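PDB 3OD1: ATP phosphoribosyltransferase regulatory subunit from Bacillus halodurans, which is probably required for the first step of histidine biosynthesis, acting together with HisG, and may allow feedback regulation of ATP phosphoribosyltransferase by histidine. Local coordinates for residues 91-96 and 104-109; 168-173 and 218-223; 175-180 and 237-242; 352-357 and 385-390; 356-359 and 364-367. One frame throughout, in Å; residues are numbered along the deposited sequence. Where two conformers were deposited one is given.

Interaction 1 (91-96 and 104-109); sequences RLVASS and LRLAYQ
Val93 is the apolar hub of this contact: each of its two methyl groups takes a different leucine of strand 104-113. CG1 meets Leu104 CD1 at 3.8 Å, the two side chains reaching for each other tip to tip. CG2 lies equally close, 3.8 Å, to Leu106 CD1, but here the side chains pass at a slant. The fork works because CG1 stands anti to the backbone N (chi1 171°) while CG2 is anti to the carbonyl carbon, so the two branches diverge toward two leucines of the strand. Valine suits the spot, being short and branched at CB where helix and strand come together; the CA atoms of Val93 and Leu104 are 8.3 Å apart. Leu104 and Leu106 stand two residues apart and so present the same face of the strand to the helix, whereas the intervening Arg105 turns to the other face, where it pairs with Glu144. Strand 104-113 is hydrogen-bonded to the antiparallel strand 125-134, and the pair belongs to the large mixed sheet at the heart of the class II synthetase fold; sequence and topology are consistent with its being the motif 2 hairpin. Helix 86-94 lies on that sheet by its C-terminal end. Ile134 of the partner strand also touches Val93, extending the apolar surroundings, and the carbonyl oxygen of Val93 accepts a hydrogen bond from Arg309 NH1. Arg91, two residues earlier on the helix, forms salt bridges with Glu52 and with Asp18 of the second subunit.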
# COMPACT_ATOMS: atom_id res chain seq x y z
N ARG B 91 18.07 -2.05 7.43
CA ARG B 91 18.83 -1.19 6.53
C ARG B 91 18.53 0.28 6.81
O ARG B 91 19.44 1.11 6.88
CB ARG B 91 18.54 -1.50 5.05
CG ARG B 91 19.33 -0.58 4.07
CD ARG B 91 19.00 -0.84 2.58
NE ARG B 91 17.56 -0.84 2.32
CZ ARG B 91 16.74 0.19 2.54
NH1 ARG B 91 17.22 1.33 3.01
NH2 ARG B 91 15.44 0.07 2.28
N LEU B 92 17.25 0.59 6.97
CA LEU B 92 16.81 1.96 7.18
C LEU B 92 17.44 2.49 8.46
O LEU B 92 18.00 3.59 8.48
CB LEU B 92 15.29 1.97 7.28
CG LEU B 92 14.48 3.20 6.87
CD1 LEU B 92 13.02 2.94 7.14
CD2 LEU B 92 14.94 4.40 7.66
N VAL B 93 17.34 1.69 9.51
CA VAL B 93 17.86 2.04 10.83
C VAL B 93 19.36 2.32 10.84
O VAL B 93 19.80 3.25 11.52
CB VAL B 93 17.54 0.93 11.87
CG1 VAL B 93 18.27 1.19 13.19
CG2 VAL B 93 16.04 0.84 12.09
N ALA B 94 20.13 1.53 10.10
CA ALA B 94 21.59 1.69 10.10
C ALA B 94 22.06 2.79 9.14
O ALA B 94 23.24 3.10 9.11
CB ALA B 94 22.27 0.38 9.75
N SER B 95 21.15 3.37 8.37
CA SER B 95 21.54 4.40 7.41
C SER B 95 20.76 5.70 7.59
O SER B 95 21.24 6.61 8.26
CB SER B 95 21.39 3.88 5.98
OG SER B 95 20.07 3.46 5.74
N SER B 96 19.58 5.77 6.98
CA SER B 96 18.69 6.94 7.05
C SER B 96 18.45 7.43 8.48
O SER B 96 18.34 8.62 8.74
CB SER B 96 17.33 6.61 6.41
OG SER B 96 17.41 6.29 5.02
N LEU B 104 14.46 2.24 18.94
CA LEU B 104 13.55 2.69 17.91
C LEU B 104 12.34 1.77 17.83
O LEU B 104 12.46 0.54 17.93
CB LEU B 104 14.26 2.72 16.56
CG LEU B 104 15.24 3.87 16.41
CD1 LEU B 104 16.25 3.58 15.31
CD2 LEU B 104 14.47 5.16 16.14
N ARG B 105 11.18 2.38 17.66
CA ARG B 105 9.92 1.66 17.55
C ARG B 105 9.29 2.04 16.21
O ARG B 105 8.80 3.16 16.02
CB ARG B 105 8.99 2.02 18.71
CG ARG B 105 9.40 1.37 20.03
CD ARG B 105 8.60 1.89 21.19
NE ARG B 105 8.84 1.08 22.37
CZ ARG B 105 9.87 1.24 23.20
NH1 ARG B 105 10.77 2.20 22.97
NH2 ARG B 105 10.00 0.44 24.24
N LEU B 106 9.33 1.09 15.28
CA LEU B 106 8.90 1.35 13.93
C LEU B 106 7.85 0.32 13.54
O LEU B 106 7.80 -0.77 14.12
CB LEU B 106 10.11 1.29 12.98
CG LEU B 106 11.18 2.36 13.22
CD1 LEU B 106 12.46 2.02 12.50
CD2 LEU B 106 10.71 3.73 12.78
N ALA B 107 7.02 0.69 12.57
CA ALA B 107 5.88 -0.14 12.18
C ALA B 107 5.69 -0.08 10.68
O ALA B 107 6.22 0.81 10.01
CB ALA B 107 4.57 0.32 12.88
N TYR B 108 4.93 -1.03 10.14
CA TYR B 108 4.69 -1.05 8.70
C TYR B 108 3.37 -1.73 8.39
O TYR B 108 2.85 -2.48 9.20
CB TYR B 108 5.82 -1.79 7.99
CG TYR B 108 5.96 -3.22 8.47
CD1 TYR B 108 6.76 -3.53 9.56
CD2 TYR B 108 5.27 -4.26 7.85
CE1 TYR B 108 6.89 -4.85 10.02
CE2 TYR B 108 5.38 -5.58 8.30
CZ TYR B 108 6.20 -5.87 9.38
OH TYR B 108 6.30 -7.18 9.84
N GLN B 109 2.84 -1.43 7.21
CA GLN B 109 1.75 -2.20 6.64
C GLN B 109 2.08 -2.26 5.16
O GLN B 109 2.00 -1.25 4.44
CB GLN B 109 0.41 -1.49 6.89
CG GLN B 109 -0.78 -2.22 6.31
CD GLN B 109 -2.09 -1.46 6.53
OE1 GLN B 109 -2.22 -0.67 7.46
NE2 GLN B 109 -3.08 -1.72 5.66

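Interaction 2 (168-173 and 218-223); sequences VGYVNA and MNLLSL
Tyr170 projects from helix 168-179 against two leucines, Leu220 and Leu223, and its phenol makes the close contacts. Leu220 CD1 sits in the plane of the ring, at its edge, 4.0 Å from CE2. Leu223 comes in at about a right angle to the tyrosine side chain and packs closer: its CD1 is 3.5 Å from Tyr170 OH and 3.7 Å from CE2. The phenol is sent across the gap because CG stands anti to the backbone N (chi1 -178°). Its hydroxyl is not stranded among methyl groups, for it hydrogen-bonds to the backbone oxygen of Ala233. This is the helical region between strands 162-167 and 265-268, which probably corresponds to the insertion domain of histidyl-tRNA synthetases, and here a type I turn runs from Leu220 to Leu223. The turn, with Leu223 N bonded to Leu220 O at 2.9 Å, brings both leucines to the same ring. The loose side is polar: Asn219 and Ser222 are exposed, whereas Leu220, Leu223 and Tyr170 are buried. If Tyr170 were an alanine, a gap would probably open beside both leucine CD1 methyls and the Ala233 carbonyl would be left without its hydroxyl mate. Leu192 of helix 182-193 adds a further apolar neighbour to Leu220.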
# COMPACT_ATOMS: atom_id res chain seq x y z
N VAL B 168 14.55 -20.10 21.52
CA VAL B 168 15.67 -20.66 20.79
C VAL B 168 16.80 -21.09 21.72
O VAL B 168 17.47 -22.09 21.47
CB VAL B 168 16.23 -19.64 19.76
CG1 VAL B 168 17.60 -20.08 19.25
CG2 VAL B 168 15.26 -19.48 18.62
N GLY B 169 17.01 -20.33 22.79
CA GLY B 169 18.10 -20.60 23.71
C GLY B 169 17.86 -21.90 24.47
O GLY B 169 18.78 -22.71 24.66
N TYR B 170 16.62 -22.10 24.90
CA TYR B 170 16.31 -23.34 25.60
C TYR B 170 16.56 -24.56 24.71
O TYR B 170 17.27 -25.49 25.09
CB TYR B 170 14.88 -23.34 26.14
CG TYR B 170 14.58 -24.60 26.92
CD1 TYR B 170 14.91 -24.70 28.26
CD2 TYR B 170 14.01 -25.71 26.29
CE1 TYR B 170 14.66 -25.86 28.98
CE2 TYR B 170 13.76 -26.89 27.01
CZ TYR B 170 14.09 -26.95 28.35
OH TYR B 170 13.85 -28.09 29.08
N VAL B 171 15.96 -24.55 23.52
CA VAL B 171 16.13 -25.64 22.55
C VAL B 171 17.61 -25.91 22.28
O VAL B 171 18.08 -27.04 22.42
CB VAL B 171 15.42 -25.33 21.21
CG1 VAL B 171 15.71 -26.41 20.18
CG2 VAL B 171 13.92 -25.20 21.43
N ASN B 172 18.36 -24.87 21.90
CA ASN B 172 19.77 -25.06 21.58
C ASN B 172 20.59 -25.61 22.76
O ASN B 172 21.41 -26.51 22.58
CB ASN B 172 20.39 -23.78 21.02
CG ASN B 172 19.82 -23.41 19.65
OD1 ASN B 172 18.98 -24.12 19.10
ND2 ASN B 172 20.29 -22.29 19.10
N ALA B 173 20.37 -25.07 23.96
CA ALA B 173 21.11 -25.54 25.13
C ALA B 173 20.87 -27.02 25.40
O ALA B 173 21.81 -27.78 25.66
CB ALA B 173 20.77 -24.72 26.37
N MSE B 218 13.50 -36.64 24.51
CA MSE B 218 12.13 -37.09 24.33
C MSE B 218 11.13 -36.19 25.06
O MSE B 218 10.07 -35.83 24.51
CB MSE B 218 12.00 -38.54 24.83
CG MSE B 218 11.12 -39.41 23.97
SE MSE B 218 11.77 -39.54 22.15
CE MSE B 218 12.31 -41.41 22.14
N ASN B 219 11.47 -35.82 26.29
CA ASN B 219 10.58 -35.03 27.13
C ASN B 219 10.41 -33.58 26.67
O ASN B 219 9.47 -32.90 27.07
CB ASN B 219 11.01 -35.10 28.60
CG ASN B 219 10.61 -36.41 29.25
OD1 ASN B 219 9.51 -36.92 29.03
ND2 ASN B 219 11.50 -36.97 30.06
N LEU B 220 11.33 -33.12 25.82
CA LEU B 220 11.21 -31.79 25.22
C LEU B 220 9.86 -31.65 24.54
O LEU B 220 9.19 -30.64 24.71
CB LEU B 220 12.31 -31.56 24.19
CG LEU B 220 12.18 -30.32 23.30
CD1 LEU B 220 12.08 -29.06 24.14
CD2 LEU B 220 13.37 -30.26 22.36
N LEU B 221 9.47 -32.68 23.79
CA LEU B 221 8.21 -32.69 23.05
C LEU B 221 6.98 -32.50 23.93
O LEU B 221 5.92 -32.09 23.45
CB LEU B 221 8.08 -33.99 22.27
CG LEU B 221 8.41 -33.96 20.78
CD1 LEU B 221 9.55 -32.99 20.48
CD2 LEU B 221 8.74 -35.37 20.29
N SER B 222 7.12 -32.80 25.21
CA SER B 222 5.99 -32.68 26.13
C SER B 222 5.86 -31.28 26.73
O SER B 222 4.88 -30.99 27.40
CB SER B 222 6.11 -33.70 27.26
OG SER B 222 5.52 -34.93 26.88
N LEU B 223 6.86 -30.42 26.49
CA LEU B 223 6.88 -29.09 27.11
C LEU B 223 5.96 -28.13 26.37
O LEU B 223 6.41 -27.18 25.73
CB LEU B 223 8.31 -28.54 27.16
CG LEU B 223 9.32 -29.41 27.91
CD1 LEU B 223 10.74 -28.88 27.74
CD2 LEU B 223 8.94 -29.52 29.40

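Interaction 3 (175-180 and 237-242); sequences LMDVVG and IQTEKG
This is a small, partly buried packing contact between the last turn of helix 168-179 and the lead-in to helix 240-258, at the outer part of the helical region, and a carboxylate side chain lies against methyl groups in it. Asp177 uses its own aliphatic carbon for the greasy half: CB lies 3.6 Å from Ile237 CD1. Its carboxylate runs past Thr239 in the opposite direction, bringing OD1 to 3.4 Å from the methyl CG2. The other oxygen, OD2, makes a salt bridge with Arg216 of helix 211-220, so the charge is met by a third helix while the methyls only pack beside it. Aspartate suits the place because one short side chain offers both a carbon surface and a charged end. Ile237, itself buried, extends CD1 to the helix, and Gly242 has no CB to run into Ile237 CG1. On Thr239 the two branches divide the work: with chi1 at 59° the hydroxyl sits between the backbone N and carbonyl carbon, and CG2 is left to face Asp177. OG1 accepts a hydrogen bond from Gly242 N at 3.2 Å, with an N-H...O angle of 149°. Thr239 is thus the N-cap of helix 240-258, the arrangement by which a threonine hydroxyl satisfies an amide of a first helical turn.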
# COMPACT_ATOMS: atom_id res chain seq x y z
N LEU B 175 19.58 -29.44 23.25
CA LEU B 175 20.09 -30.26 22.16
C LEU B 175 21.61 -30.43 22.25
O LEU B 175 22.11 -31.55 22.26
CB LEU B 175 19.69 -29.66 20.81
CG LEU B 175 18.37 -30.21 20.25
CD1 LEU B 175 17.42 -30.62 21.39
CD2 LEU B 175 17.74 -29.24 19.28
N MSE B 176 22.33 -29.31 22.32
CA MSE B 176 23.79 -29.34 22.46
C MSE B 176 24.25 -30.17 23.64
O MSE B 176 25.10 -31.06 23.51
CB MSE B 176 24.37 -27.93 22.60
CG MSE B 176 24.53 -27.20 21.29
SE MSE B 176 25.66 -28.14 20.01
CE MSE B 176 25.04 -27.22 18.42
N ASP B 177 23.70 -29.88 24.81
CA ASP B 177 24.20 -30.54 26.00
C ASP B 177 24.08 -32.05 25.88
O ASP B 177 24.83 -32.79 26.53
CB ASP B 177 23.48 -30.05 27.26
CG ASP B 177 24.23 -30.44 28.51
OD1 ASP B 177 25.39 -30.00 28.66
OD2 ASP B 177 23.66 -31.18 29.33
N VAL B 178 23.16 -32.51 25.04
CA VAL B 178 22.94 -33.94 24.87
C VAL B 178 23.74 -34.57 23.72
O VAL B 178 24.33 -35.64 23.89
CB VAL B 178 21.46 -34.28 24.69
CG1 VAL B 178 21.31 -35.75 24.32
CG2 VAL B 178 20.67 -33.94 25.96
N VAL B 179 23.76 -33.92 22.57
CA VAL B 179 24.42 -34.50 21.41
C VAL B 179 25.83 -33.94 21.17
O VAL B 179 26.62 -34.52 20.42
CB VAL B 179 23.56 -34.42 20.13
CG1 VAL B 179 22.22 -35.11 20.35
CG2 VAL B 179 23.35 -32.97 19.70
N GLY B 180 26.14 -32.82 21.80
CA GLY B 180 27.48 -32.26 21.82
C GLY B 180 28.10 -31.88 20.48
O GLY B 180 29.25 -31.46 20.43
N ILE B 237 17.43 -29.70 31.68
CA ILE B 237 18.69 -29.03 31.38
C ILE B 237 19.02 -28.06 32.50
O ILE B 237 18.17 -27.29 32.95
CB ILE B 237 18.60 -28.26 30.03
CG1 ILE B 237 19.90 -27.50 29.72
CG2 ILE B 237 17.41 -27.32 30.02
CD1 ILE B 237 21.06 -28.38 29.35
N GLN B 238 20.27 -28.10 32.97
CA GLN B 238 20.69 -27.26 34.08
C GLN B 238 21.96 -26.46 33.77
O GLN B 238 22.58 -25.91 34.68
CB GLN B 238 20.89 -28.10 35.35
CG GLN B 238 19.63 -28.26 36.19
CD GLN B 238 19.20 -26.95 36.82
OE1 GLN B 238 18.66 -26.07 36.16
NE2 GLN B 238 19.44 -26.82 38.13
N THR B 239 22.34 -26.41 32.50
CA THR B 239 23.47 -25.59 32.10
C THR B 239 23.13 -24.12 32.33
O THR B 239 21.97 -23.77 32.50
CB THR B 239 23.85 -25.81 30.62
OG1 THR B 239 22.73 -25.50 29.78
CG2 THR B 239 24.28 -27.26 30.40
N GLU B 240 24.15 -23.26 32.35
CA GLU B 240 23.90 -21.84 32.51
C GLU B 240 22.99 -21.31 31.39
O GLU B 240 21.98 -20.66 31.65
CB GLU B 240 25.22 -21.06 32.52
CG GLU B 240 25.07 -19.61 32.93
CD GLU B 240 26.14 -18.72 32.34
OE1 GLU B 240 26.93 -18.14 33.11
OE2 GLU B 240 26.20 -18.62 31.09
N LYS B 241 23.35 -21.61 30.14
CA LYS B 241 22.56 -21.17 29.00
C LYS B 241 21.09 -21.63 29.07
O LYS B 241 20.18 -20.89 28.70
CB LYS B 241 23.20 -21.64 27.69
CG LYS B 241 24.51 -20.93 27.37
CD LYS B 241 25.09 -21.38 26.04
CE LYS B 241 26.46 -20.76 25.81
NZ LYS B 241 27.14 -21.36 24.62
N GLY B 242 20.88 -22.85 29.55
CA GLY B 242 19.54 -23.38 29.73
C GLY B 242 18.79 -22.68 30.85
O GLY B 242 17.61 -22.36 30.71

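Interaction 4 (352-357 and 385-390); sequences IELARK and DVIYCI
The C-terminal domain of the chain is a small alpha/beta unit related to the anticodon-binding domains of class II synthetases, and in this contact its helix 348-359 leans on the edge strand 385-389. The three strands are parallel, in the order 365-369, 339-343, 385-389. The helix follows the central strand in the chain and packs on the sheet; Leu354 makes its contact with the edge strand 385-389. One branch does the touching: CD2 lies 3.9 Å from Ile387 CG2, the two side chains meeting at a slant, and the same methyl is 4.2 Å from Cys389 SG. With CG anti to the backbone N (chi1 176°), the leucine stretches away from its helix and bridges a backbone separation of 9.5 Å between the CA atoms of Leu354 and Cys389. Ile387 and Cys389 both turn their side chains to the helix. A beta-branched isoleucine suits the strand and offers CG2 close to the backbone, while the smaller cysteine fits where Glu350 and Ala351 of the helix come near. Leu354 also rests on Ile341 of the central strand, and so spans two strands. The helix has a polar outer face, directed away from the sheet, where Arg356 packs on Ser258 of the second subunit. There Glu353 OE2 sits over one face of the Arg356 guanidinium, 3.6 Å from NE, a long, weak pairing of charges in which no N-H points at the oxygen.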
# COMPACT_ATOMS: atom_id res chain seq x y z
N ILE B 352 -26.96 18.40 -7.40
CA ILE B 352 -25.60 18.68 -6.94
C ILE B 352 -25.64 19.27 -5.53
O ILE B 352 -24.91 18.82 -4.64
CB ILE B 352 -24.84 19.62 -7.90
CG1 ILE B 352 -24.39 18.85 -9.14
CG2 ILE B 352 -23.63 20.25 -7.18
CD1 ILE B 352 -23.81 19.70 -10.24
N GLU B 353 -26.49 20.26 -5.31
CA GLU B 353 -26.59 20.87 -3.99
C GLU B 353 -27.10 19.87 -2.97
O GLU B 353 -26.62 19.82 -1.84
CB GLU B 353 -27.45 22.14 -4.01
CG GLU B 353 -26.63 23.43 -3.98
CD GLU B 353 -25.65 23.49 -2.81
OE1 GLU B 353 -26.05 23.15 -1.68
OE2 GLU B 353 -24.48 23.87 -3.03
N LEU B 354 -28.06 19.05 -3.37
CA LEU B 354 -28.54 18.00 -2.48
C LEU B 354 -27.38 17.08 -2.08
O LEU B 354 -27.17 16.81 -0.89
CB LEU B 354 -29.66 17.21 -3.13
CG LEU B 354 -30.18 16.01 -2.34
CD1 LEU B 354 -30.55 16.43 -0.91
CD2 LEU B 354 -31.37 15.39 -3.05
N ALA B 355 -26.61 16.62 -3.06
CA ALA B 355 -25.47 15.75 -2.78
C ALA B 355 -24.43 16.50 -1.95
O ALA B 355 -23.93 15.97 -0.96
CB ALA B 355 -24.85 15.25 -4.08
N ARG B 356 -24.13 17.73 -2.36
CA ARG B 356 -23.19 18.58 -1.62
C ARG B 356 -23.56 18.58 -0.15
O ARG B 356 -22.70 18.46 0.71
CB ARG B 356 -23.25 20.01 -2.16
CG ARG B 356 -21.92 20.65 -2.47
CD ARG B 356 -21.97 21.38 -3.81
NE ARG B 356 -21.21 22.63 -3.78
CZ ARG B 356 -21.25 23.56 -4.73
NH1 ARG B 356 -20.53 24.66 -4.61
NH2 ARG B 356 -22.02 23.39 -5.80
N LYS B 357 -24.85 18.70 0.13
CA LYS B 357 -25.30 18.80 1.52
C LYS B 357 -25.13 17.48 2.28
O LYS B 357 -24.63 17.48 3.41
CB LYS B 357 -26.75 19.29 1.58
CG LYS B 357 -27.18 19.74 2.96
CD LYS B 357 -28.37 20.68 2.90
CE LYS B 357 -29.59 19.99 2.30
NZ LYS B 357 -30.85 20.50 2.92
N ASP B 385 -30.51 3.56 -0.76
CA ASP B 385 -31.54 4.57 -0.92
C ASP B 385 -31.36 5.26 -2.27
O ASP B 385 -30.24 5.39 -2.76
CB ASP B 385 -31.47 5.59 0.21
CG ASP B 385 -32.67 6.49 0.25
OD1 ASP B 385 -33.75 6.06 -0.21
OD2 ASP B 385 -32.54 7.63 0.75
N VAL B 386 -32.47 5.69 -2.87
CA VAL B 386 -32.45 6.31 -4.19
C VAL B 386 -33.35 7.54 -4.20
O VAL B 386 -34.52 7.46 -3.82
CB VAL B 386 -32.94 5.32 -5.28
CG1 VAL B 386 -32.88 5.96 -6.68
CG2 VAL B 386 -32.13 4.04 -5.23
N ILE B 387 -32.80 8.67 -4.61
CA ILE B 387 -33.56 9.91 -4.73
C ILE B 387 -33.63 10.30 -6.21
O ILE B 387 -32.63 10.25 -6.92
CB ILE B 387 -32.88 11.05 -3.92
CG1 ILE B 387 -32.92 10.75 -2.43
CG2 ILE B 387 -33.53 12.39 -4.20
CD1 ILE B 387 -31.59 10.38 -1.85
N TYR B 388 -34.82 10.65 -6.68
CA TYR B 388 -35.00 11.10 -8.07
C TYR B 388 -35.16 12.62 -8.16
O TYR B 388 -36.08 13.18 -7.59
CB TYR B 388 -36.22 10.42 -8.69
CG TYR B 388 -36.09 8.93 -8.88
CD1 TYR B 388 -35.68 8.40 -10.10
CD2 TYR B 388 -36.39 8.05 -7.85
CE1 TYR B 388 -35.56 7.03 -10.28
CE2 TYR B 388 -36.28 6.68 -8.03
CZ TYR B 388 -35.86 6.18 -9.24
OH TYR B 388 -35.74 4.81 -9.43
N CYS B 389 -34.23 13.28 -8.84
CA CYS B 389 -34.40 14.69 -9.18
C CYS B 389 -34.60 14.76 -10.68
O CYS B 389 -33.74 15.22 -11.41
CB CYS B 389 -33.17 15.52 -8.78
SG CYS B 389 -32.80 15.47 -7.05
N ILE B 390 -35.75 14.25 -11.12
CA ILE B 390 -36.07 14.16 -12.53
C ILE B 390 -37.28 15.04 -12.78
O ILE B 390 -38.21 15.08 -11.97
CB ILE B 390 -36.41 12.70 -12.89
CG1 ILE B 390 -35.25 11.76 -12.52
CG2 ILE B 390 -36.78 12.57 -14.36
CD1 ILE B 390 -34.01 11.91 -13.42

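Interaction 5 (356-359 and 364-367); sequences RKKR and AVVL
Arg359 lays its side chain across Val365 at about a right angle, its NE 3.9 Å from the valine CB. The two residues belong to a beta-alpha-beta unit (strand 339-343, helix 348-359, strand 365-369), where the chain passes from the helix to the second strand of the unit. The arginine's chain is extended from CG to NE, which carries the guanidinium along to the strand backbone. There NH2 donates to Val365 O at 2.9 Å, almost straight at 173°. The oxygen lies in the guanidinium plane, at its edge, yet the donor stands 41° above the carbonyl plane. NH2 also comes 3.8 Å from Leu367 CB. The group has partners in the second subunit: Trp41 makes a cation-pi contact and Leu40 O a weak bond to NE. A leucine in place of Arg359 is likely to leave the Val365 carbonyl without this N-H and Trp41 of the second subunit without its cation. Val365 suits the strand and fills the space beneath the helix, touching Ala355 and Ile341. Lys358 uses only the root of its side chain here: CB packs 3.7 Å from Val365 CG2, and the chain then bends, with chi2 at -108°, carrying NZ off from the strand.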
# COMPACT_ATOMS: atom_id res chain seq x y z
N ARG B 356 -24.13 17.73 -2.36
CA ARG B 356 -23.19 18.58 -1.62
C ARG B 356 -23.56 18.58 -0.15
O ARG B 356 -22.70 18.46 0.71
CB ARG B 356 -23.25 20.01 -2.16
CG ARG B 356 -21.92 20.65 -2.47
CD ARG B 356 -21.97 21.38 -3.81
NE ARG B 356 -21.21 22.63 -3.78
CZ ARG B 356 -21.25 23.56 -4.73
NH1 ARG B 356 -20.53 24.66 -4.61
NH2 ARG B 356 -22.02 23.39 -5.80
N LYS B 357 -24.85 18.70 0.13
CA LYS B 357 -25.30 18.80 1.52
C LYS B 357 -25.13 17.48 2.28
O LYS B 357 -24.63 17.48 3.41
CB LYS B 357 -26.75 19.29 1.58
CG LYS B 357 -27.18 19.74 2.96
CD LYS B 357 -28.37 20.68 2.90
CE LYS B 357 -29.59 19.99 2.30
NZ LYS B 357 -30.85 20.50 2.92
N LYS B 358 -25.53 16.37 1.67
CA LYS B 358 -25.43 15.07 2.34
C LYS B 358 -23.97 14.68 2.63
O LYS B 358 -23.65 14.19 3.71
CB LYS B 358 -26.11 13.99 1.50
CG LYS B 358 -27.35 14.47 0.75
CD LYS B 358 -28.63 13.91 1.34
CE LYS B 358 -28.84 12.46 0.97
NZ LYS B 358 -30.08 11.95 1.62
N ARG B 359 -23.10 14.91 1.65
CA ARG B 359 -21.68 14.58 1.80
C ARG B 359 -21.06 15.33 2.99
O ARG B 359 -20.14 14.83 3.62
CB ARG B 359 -20.94 14.87 0.48
CG ARG B 359 -21.45 14.02 -0.68
CD ARG B 359 -20.83 14.40 -2.01
NE ARG B 359 -21.13 13.41 -3.05
CZ ARG B 359 -21.07 13.66 -4.35
NH1 ARG B 359 -20.74 14.87 -4.79
NH2 ARG B 359 -21.35 12.70 -5.24
N ALA B 364 -22.25 9.05 2.13
CA ALA B 364 -21.70 8.76 0.82
C ALA B 364 -22.82 8.82 -0.20
O ALA B 364 -23.87 8.19 -0.02
CB ALA B 364 -21.03 7.38 0.82
N VAL B 365 -22.60 9.57 -1.28
CA VAL B 365 -23.62 9.77 -2.31
C VAL B 365 -23.07 9.57 -3.72
O VAL B 365 -22.06 10.16 -4.10
CB VAL B 365 -24.24 11.18 -2.23
CG1 VAL B 365 -25.38 11.31 -3.23
CG2 VAL B 365 -24.75 11.47 -0.83
N VAL B 366 -23.74 8.73 -4.50
CA VAL B 366 -23.48 8.65 -5.92
C VAL B 366 -24.45 9.61 -6.62
O VAL B 366 -25.66 9.46 -6.51
CB VAL B 366 -23.66 7.22 -6.47
CG1 VAL B 366 -23.63 7.22 -7.99
CG2 VAL B 366 -22.59 6.29 -5.92
N LEU B 367 -23.90 10.62 -7.29
CA LEU B 367 -24.71 11.60 -8.02
C LEU B 367 -24.65 11.20 -9.50
O LEU B 367 -23.58 11.25 -10.11
CB LEU B 367 -24.13 12.99 -7.81
CG LEU B 367 -24.82 14.19 -8.47
CD1 LEU B 367 -26.27 14.33 -8.04
CD2 LEU B 367 -24.03 15.44 -8.12

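Interactions 2 and 3 both use helix 168-179 and touch where Tyr170 packs on Ile237, yet the first is buried and apolar round an aromatic ring, while the second, nearer the surface, sets a charged carboxylate beside methyl groups. Interactions 4 and 5 likewise share helix 348-359, their centres about 7 Å apart: 4, partly buried, reaches one edge strand of the C-terminal sheet by methyls and sulfur, 5, buried, the other edge by an arginine hydrogen bond and packing on a valine. Interaction 1 stands alone on the large sheet of the synthetase-like part, buried and purely aliphatic. Interactions 1, 4 and 5 touch the second subunit; the centres of 3 and 4 are about 75 Å apart.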